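Local coordinates for glycerol-3-phosphate dehydrogenase [NAD(+)] (Dunaliella salina, PDB 6IUY), which probably interconverts dihydroxyacetone phosphate and sn-glycerol 3-phosphate with NAD(H), and joins this to a haloacid dehalogenase-like phosphatase domain, so converting dihydroxyacetone phosphate directly to glycerol, at residues Thr260-Gly265 with Asp345-Cys350; Met274-Thr279 with Lys292-Trp297. All blocks are in the same frame, centred on the assembly; numbering follows the deposited sequence.

Overall arrangement
Both contacts belong to the NAD-binding domain and are largely buried, but they hold different layers of it. Interaction 1 joins two neighbouring parallel strands inside the sheet, mainly through backbone hydrogen bonds, and runs on into the glycine turn beneath the dinucleotide. Interaction 2 lays the helix that follows this turn against strand 293-297, on the other side of strand 257-262; its chemistry is aliphatic, with one threonine hydroxyl at an edge where K292 is exposed. The two meet directly: the backbone of M261 probably hydrogen-bonds to T295 and W297, and T260 packs on T295. Interaction 1 reaches NAD, whereas the side chain of V275 in interaction 2 lies about 13 Å from it.

Interaction 1. Residues Thr260-Gly265 with Asp345-Cys350; sequences TMVGSG and DALIFC. With NAD (nicotinamide-adenine-dinucleotide), chain C.
Residues 260-262 and 346-349 pair as adjacent parallel strands in the interior of the Rossmann-type sheet, and their C-terminal ends lead to bound NAD. Four backbone hydrogen bonds join them: T260 N to A346 O, I348 N to T260 O, V262 N to I348 O (2.7 Å) and C350 N to V262 O. Beyond the strands, G263 CA makes a CA-H...O contact with C350 O at 3.4 Å; a side chain on G263 would strike that oxygen. A water accepts from G265 N and lies 2.7 Å from both C350 O and NAD O2N.

On one face M261 crosses I348 at about a right angle, M261 SD lying 3.7 Å from I348 CG2. Its CG is anti to the backbone N (chi1 171°), and bends further out fold the thioether back over the neighbouring strand. Were M261 an alanine, the I348 methyl would probably lose its sulfur neighbour and a gap would be likely to open under helix 266-282. On the reverse face V262 lies alongside F349, with V262 CB 4.0 Å from F349 CD1. Helix 266-282 covers the M261 face, with V272 against M261 and V275 against I348, while strand 293-297 flanks strand 257-262.

Interaction 2. Residues Met274-Thr279 with Lys292-Trp297; sequences MVAQST and KEVTMW
V294 and T279, with the backbone of K292, carry the contact between helix 266-282 and strand 293-297. V294 has the most surface buried here and points toward the helix. With CG1 anti to the backbone N (chi1 -179°), its other methyl, CG2, serves as the shared meeting point: V275 CG1 approaches V294 CG2 to 4.0 Å, A276 CA to 4.0 Å and T279 OG1 to 3.9 Å. The side chains of V275 and V294 cross at about a right angle, and V294 CG1 also comes within 4.2 Å of V275 CG1. The small A276 lets the strand valine come up to the helix backbone.

T279, one turn after V275 and A276, adds the polar part. Its hydroxyl sits between its backbone N and carbonyl carbon (chi1 64°), a setting that brings T279 OG1 within 3.0 Å of K292 O and 3.1 Å of A276 O. N330 ND2 donates to both of these oxygens, so its amide ties the helix to the K292 carbonyl from a third segment. K292 contributes its carbonyl, while its extended side chain starts away from the helix.

The helix and strand segments run nearly antiparallel, at 157°, with their axes 8.4 Å apart at closest approach. V259 of the neighbouring strand 257-262 touches both V275 and V294 and continues the aliphatic layer, while L440 and F441 of helix 431-441 pack on V275. Strand 257-262, helix 266-282 and parallel strand 293-297 form the beta-alpha-beta crossover that opens the Rossmann fold of the NAD-binding domain.

Interaction 1. Residues Thr260-Gly265 with Asp345-Cys350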
loop_
_atom_site.group_PDB
_atom_site.type_symbol
_atom_site.label_atom_id
_atom_site.label_comp_id
_atom_site.label_asym_id
_atom_site.label_seq_id
_atom_site.Cartn_x
_atom_site.Cartn_y
_atom_site.Cartn_z
ATOM N N THR A 260 -29.486 12.141 -8.981
ATOM C CA THR A 260 -29.539 11.624 -10.334
ATOM C C THR A 260 -28.263 10.847 -10.685
ATOM O O THR A 260 -27.157 11.390 -10.611
ATOM C CB THR A 260 -29.754 12.763 -11.339
ATOM O OG1 THR A 260 -31.067 13.288 -11.139
ATOM C CG2 THR A 260 -29.620 12.263 -12.776
ATOM N N MET A 261 -28.444 9.586 -11.079
ATOM C CA MET A 261 -27.383 8.758 -11.637
ATOM C C MET A 261 -27.274 9.028 -13.133
ATOM O O MET A 261 -28.253 8.859 -13.866
ATOM C CB MET A 261 -27.674 7.273 -11.370
ATOM C CG MET A 261 -26.744 6.276 -12.100
ATOM S SD MET A 261 -25.039 6.326 -11.492
ATOM C CE MET A 261 -24.299 7.300 -12.770
ATOM N N VAL A 262 -26.107 9.490 -13.582
ATOM C CA VAL A 262 -25.859 9.695 -15.001
ATOM C C VAL A 262 -25.086 8.480 -15.551
ATOM O O VAL A 262 -23.848 8.434 -15.492
ATOM C CB VAL A 262 -25.045 10.980 -15.266
ATOM C CG1 VAL A 262 -24.756 11.140 -16.759
ATOM C CG2 VAL A 262 -25.771 12.199 -14.718
ATOM N N GLY A 263 -25.827 7.486 -16.038
ATOM C CA GLY A 263 -25.245 6.299 -16.642
ATOM C C GLY A 263 -26.138 5.168 -16.227
ATOM O O GLY A 263 -26.859 5.312 -15.252
ATOM N N SER A 264 -26.133 4.060 -16.957
ATOM C CA SER A 264 -27.021 2.956 -16.607
ATOM C C SER A 264 -26.420 1.588 -16.952
ATOM O O SER A 264 -27.147 0.629 -17.224
ATOM C CB SER A 264 -28.374 3.119 -17.315
ATOM O OG SER A 264 -28.202 3.194 -18.723
ATOM N N GLY A 265 -25.100 1.480 -16.901
ATOM C CA GLY A 265 -24.472 0.216 -17.221
ATOM C C GLY A 265 -24.466 -0.697 -16.019
ATOM O O GLY A 265 -25.206 -0.496 -15.048
ATOM N N ASP A 345 -29.694 17.834 -7.131
ATOM C CA ASP A 345 -28.741 18.439 -6.194
ATOM C C ASP A 345 -27.470 17.591 -6.069
ATOM O O ASP A 345 -26.382 18.104 -5.816
ATOM C CB ASP A 345 -29.391 18.603 -4.819
ATOM C CG ASP A 345 -30.714 19.349 -4.892
ATOM O OD1 ASP A 345 -30.678 20.571 -5.141
ATOM O OD2 ASP A 345 -31.773 18.714 -4.713
ATOM N N ALA A 346 -27.638 16.287 -6.257
ATOM C CA ALA A 346 -26.554 15.326 -6.136
ATOM C C ALA A 346 -26.406 14.557 -7.440
ATOM O O ALA A 346 -27.268 13.764 -7.778
ATOM C CB ALA A 346 -26.827 14.376 -4.979
ATOM N N LEU A 347 -25.329 14.808 -8.173
ATOM C CA LEU A 347 -25.076 14.111 -9.433
ATOM C C LEU A 347 -24.020 13.017 -9.298
ATOM O O LEU A 347 -22.898 13.299 -8.892
ATOM C CB LEU A 347 -24.602 15.093 -10.514
ATOM C CG LEU A 347 -25.564 16.062 -11.191
ATOM C CD1 LEU A 347 -24.806 16.881 -12.240
ATOM C CD2 LEU A 347 -26.690 15.277 -11.844
ATOM N N ILE A 348 -24.375 11.792 -9.680
ATOM C CA ILE A 348 -23.439 10.690 -9.764
ATOM C C ILE A 348 -23.084 10.452 -11.232
ATOM O O ILE A 348 -23.944 10.183 -12.062
ATOM C CB ILE A 348 -24.028 9.411 -9.120
ATOM C CG1 ILE A 348 -24.420 9.694 -7.680
ATOM C CG2 ILE A 348 -23.024 8.269 -9.131
ATOM C CD1 ILE A 348 -25.330 8.665 -7.075
ATOM N N PHE A 349 -21.808 10.588 -11.567
ATOM C CA PHE A 349 -21.381 10.306 -12.920
ATOM C C PHE A 349 -20.793 8.884 -12.980
ATOM O O PHE A 349 -19.805 8.593 -12.306
ATOM C CB PHE A 349 -20.380 11.358 -13.399
ATOM C CG PHE A 349 -21.007 12.708 -13.661
ATOM C CD1 PHE A 349 -21.634 12.975 -14.876
ATOM C CD2 PHE A 349 -20.981 13.707 -12.696
ATOM C CE1 PHE A 349 -22.237 14.221 -15.124
ATOM C CE2 PHE A 349 -21.572 14.960 -12.943
ATOM C CZ PHE A 349 -22.203 15.206 -14.162
ATOM N N CYS A 350 -21.426 8.004 -13.769
ATOM C CA CYS A 350 -21.006 6.606 -13.921
ATOM C C CYS A 350 -21.298 6.076 -15.324
ATOM O O CYS A 350 -22.195 5.272 -15.519
ATOM C CB CYS A 350 -21.684 5.717 -12.885
ATOM S SG CYS A 350 -20.914 4.072 -12.725
HETATM P PA NAD C . -20.921 -0.739 -19.008
HETATM O O1A NAD C . -21.890 -1.725 -18.499
HETATM O O2A NAD C . -19.505 -1.275 -19.168
HETATM O O5B NAD C . -21.376 -0.188 -20.472
HETATM C C5B NAD C . -22.756 -0.234 -20.865
HETATM C C4B NAD C . -23.302 1.207 -21.029
HETATM O O4B NAD C . -22.725 1.784 -22.048
HETATM C C3B NAD C . -24.785 1.149 -21.405
HETATM O O3B NAD C . -25.600 1.462 -20.372
HETATM C C2B NAD C . -24.933 2.191 -22.531
HETATM O O2B NAD C . -26.135 3.032 -22.244
HETATM C C1B NAD C . -23.831 2.858 -22.484
HETATM N N9A NAD C . -23.550 3.387 -23.750
HETATM C C8A NAD C . -23.352 2.733 -24.918
HETATM N N7A NAD C . -23.114 3.665 -25.868
HETATM C C5A NAD C . -23.186 4.898 -25.298
HETATM C C6A NAD C . -23.048 6.177 -25.804
HETATM N N6A NAD C . -22.781 6.531 -27.156
HETATM N N1A NAD C . -23.153 7.236 -24.991
HETATM C C2A NAD C . -23.411 7.041 -23.666
HETATM N N3A NAD C . -23.561 5.793 -23.168
HETATM C C4A NAD C . -23.446 4.725 -23.989
HETATM O O3 NAD C . -20.911 0.502 -17.988
HETATM P PN NAD C . -20.571 0.468 -16.422
HETATM O O1N NAD C . -20.422 -0.959 -15.925
HETATM O O2N NAD C . -21.648 1.167 -15.623
HETATM O O5D NAD C . -19.165 1.163 -16.244
HETATM C C5D NAD C . -19.003 2.556 -16.440
HETATM C C4D NAD C . -17.793 2.995 -15.605
HETATM O O4D NAD C . -17.782 2.366 -14.444
HETATM C C3D NAD C . -16.527 2.575 -16.325
HETATM O O3D NAD C . -15.672 3.612 -16.339
HETATM C C2D NAD C . -15.952 1.403 -15.481
HETATM O O2D NAD C . -14.483 1.374 -15.704
HETATM C C1D NAD C . -16.314 1.699 -14.264
HETATM N N1N NAD C . -16.443 0.574 -13.360
HETATM C C2N NAD C . -17.045 -0.610 -13.732
HETATM C C3N NAD C . -17.148 -1.662 -12.824
HETATM C C7N NAD C . -17.804 -2.980 -13.289
HETATM O O7N NAD C . -17.666 -3.998 -12.639
HETATM N N7N NAD C . -18.594 -2.968 -14.495
HETATM C C4N NAD C . -16.660 -1.542 -11.541
HETATM C C5N NAD C . -16.082 -0.347 -11.150
HETATM C C6N NAD C . -15.990 0.702 -12.065
HETATM O O HOH W 1 -22.590 3.151 -17.110
#

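Interaction 2. Residues Met274-Thr279 with Lys292-Trp297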
loop_
_atom_site.group_PDB
_atom_site.type_symbol
_atom_site.label_atom_id
_atom_site.label_comp_id
_atom_site.label_asym_id
_atom_site.label_seq_id
_atom_site.Cartn_x
_atom_site.Cartn_y
_atom_site.Cartn_z
ATOM N N MET A 274 -27.815 0.576 -4.706
ATOM C CA MET A 274 -27.345 0.827 -3.345
ATOM C C MET A 274 -27.768 2.216 -2.889
ATOM O O MET A 274 -28.239 2.402 -1.781
ATOM C CB MET A 274 -25.825 0.701 -3.254
ATOM C CG MET A 274 -25.262 -0.664 -3.678
ATOM S SD MET A 274 -23.526 -0.786 -3.143
ATOM C CE MET A 274 -22.647 0.122 -4.400
ATOM N N VAL A 275 -27.561 3.186 -3.765
ATOM C CA VAL A 275 -27.977 4.567 -3.560
ATOM C C VAL A 275 -29.487 4.681 -3.326
ATOM O O VAL A 275 -29.956 5.404 -2.431
ATOM C CB VAL A 275 -27.548 5.377 -4.767
ATOM C CG1 VAL A 275 -28.433 6.580 -4.988
ATOM C CG2 VAL A 275 -26.065 5.717 -4.634
ATOM N N ALA A 276 -30.257 3.920 -4.092
ATOM C CA ALA A 276 -31.695 3.914 -3.895
ATOM C C ALA A 276 -32.085 3.325 -2.533
ATOM O O ALA A 276 -33.050 3.782 -1.923
ATOM C CB ALA A 276 -32.385 3.159 -5.043
ATOM N N GLN A 277 -31.356 2.320 -2.047
ATOM C CA GLN A 277 -31.654 1.748 -0.721
ATOM C C GLN A 277 -31.446 2.765 0.388
ATOM O O GLN A 277 -32.228 2.801 1.334
ATOM C CB GLN A 277 -30.797 0.512 -0.426
ATOM C CG GLN A 277 -31.147 -0.684 -1.280
ATOM C CD GLN A 277 -30.180 -1.826 -1.113
ATOM O OE1 GLN A 277 -29.036 -1.644 -0.657
ATOM N NE2 GLN A 277 -30.629 -3.023 -1.491
ATOM N N SER A 278 -30.392 3.576 0.272
ATOM C CA SER A 278 -30.099 4.617 1.251
ATOM C C SER A 278 -31.185 5.715 1.327
ATOM O O SER A 278 -31.605 6.098 2.422
ATOM C CB SER A 278 -28.745 5.247 0.942
ATOM O OG SER A 278 -27.699 4.294 1.132
ATOM N N THR A 279 -31.620 6.231 0.178
ATOM C CA THR A 279 -32.643 7.270 0.164
ATOM C C THR A 279 -33.976 6.737 0.653
ATOM O O THR A 279 -34.735 7.444 1.333
ATOM C CB THR A 279 -32.838 7.860 -1.220
ATOM O OG1 THR A 279 -33.327 6.846 -2.104
ATOM C CG2 THR A 279 -31.534 8.370 -1.720
ATOM N N LYS A 292 -36.703 10.590 -1.984
ATOM C CA LYS A 292 -36.821 9.137 -2.010
ATOM C C LYS A 292 -36.501 8.577 -3.386
ATOM O O LYS A 292 -35.844 7.540 -3.519
ATOM C CB LYS A 292 -38.217 8.681 -1.589
ATOM C CG LYS A 292 -38.335 7.165 -1.553
ATOM C CD LYS A 292 -39.712 6.701 -1.102
ATOM C CE LYS A 292 -39.758 5.187 -0.970
ATOM N NZ LYS A 292 -41.063 4.715 -0.408
ATOM N N GLU A 293 -36.946 9.286 -4.414
ATOM C CA GLU A 293 -36.787 8.810 -5.773
ATOM C C GLU A 293 -35.455 9.189 -6.411
ATOM O O GLU A 293 -35.056 10.359 -6.421
ATOM C CB GLU A 293 -37.931 9.330 -6.635
ATOM C CG GLU A 293 -37.735 9.063 -8.121
ATOM C CD GLU A 293 -38.962 9.445 -8.949
ATOM O OE1 GLU A 293 -39.948 8.684 -8.897
ATOM O OE2 GLU A 293 -38.933 10.490 -9.643
ATOM N N VAL A 294 -34.788 8.198 -6.994
ATOM C CA VAL A 294 -33.528 8.450 -7.674
ATOM C C VAL A 294 -33.744 8.384 -9.162
ATOM O O VAL A 294 -34.303 7.417 -9.657
ATOM C CB VAL A 294 -32.436 7.405 -7.290
ATOM C CG1 VAL A 294 -31.136 7.722 -7.990
ATOM C CG2 VAL A 294 -32.235 7.364 -5.815
ATOM N N THR A 295 -33.239 9.366 -9.894
ATOM C CA THR A 295 -33.447 9.376 -11.321
ATOM C C THR A 295 -32.222 8.757 -11.975
ATOM O O THR A 295 -31.099 9.013 -11.543
ATOM C CB THR A 295 -33.703 10.815 -11.814
ATOM O OG1 THR A 295 -34.909 11.289 -11.217
ATOM C CG2 THR A 295 -33.862 10.872 -13.288
ATOM N N MET A 296 -32.423 7.920 -12.985
ATOM C CA MET A 296 -31.289 7.367 -13.706
ATOM C C MET A 296 -31.411 7.674 -15.183
ATOM O O MET A 296 -32.348 7.217 -15.827
ATOM C CB MET A 296 -31.187 5.851 -13.471
ATOM C CG MET A 296 -30.284 5.116 -14.454
ATOM S SD MET A 296 -29.868 3.438 -13.903
ATOM C CE MET A 296 -31.411 2.539 -14.173
ATOM N N TRP A 297 -30.466 8.440 -15.723
ATOM C CA TRP A 297 -30.374 8.601 -17.173
ATOM C C TRP A 297 -29.890 7.333 -17.843
ATOM O O TRP A 297 -28.807 6.790 -17.511
ATOM C CB TRP A 297 -29.447 9.741 -17.541
ATOM C CG TRP A 297 -29.244 9.899 -19.041
ATOM C CD1 TRP A 297 -30.182 10.273 -19.961
ATOM C CD2 TRP A 297 -28.022 9.713 -19.772
ATOM N NE1 TRP A 297 -29.624 10.332 -21.217
ATOM C CE2 TRP A 297 -28.300 9.983 -21.129
ATOM C CE3 TRP A 297 -26.719 9.338 -19.409
ATOM C CZ2 TRP A 297 -27.322 9.906 -22.125
ATOM C CZ3 TRP A 297 -25.750 9.257 -20.396
ATOM C CH2 TRP A 297 -26.057 9.537 -21.740
#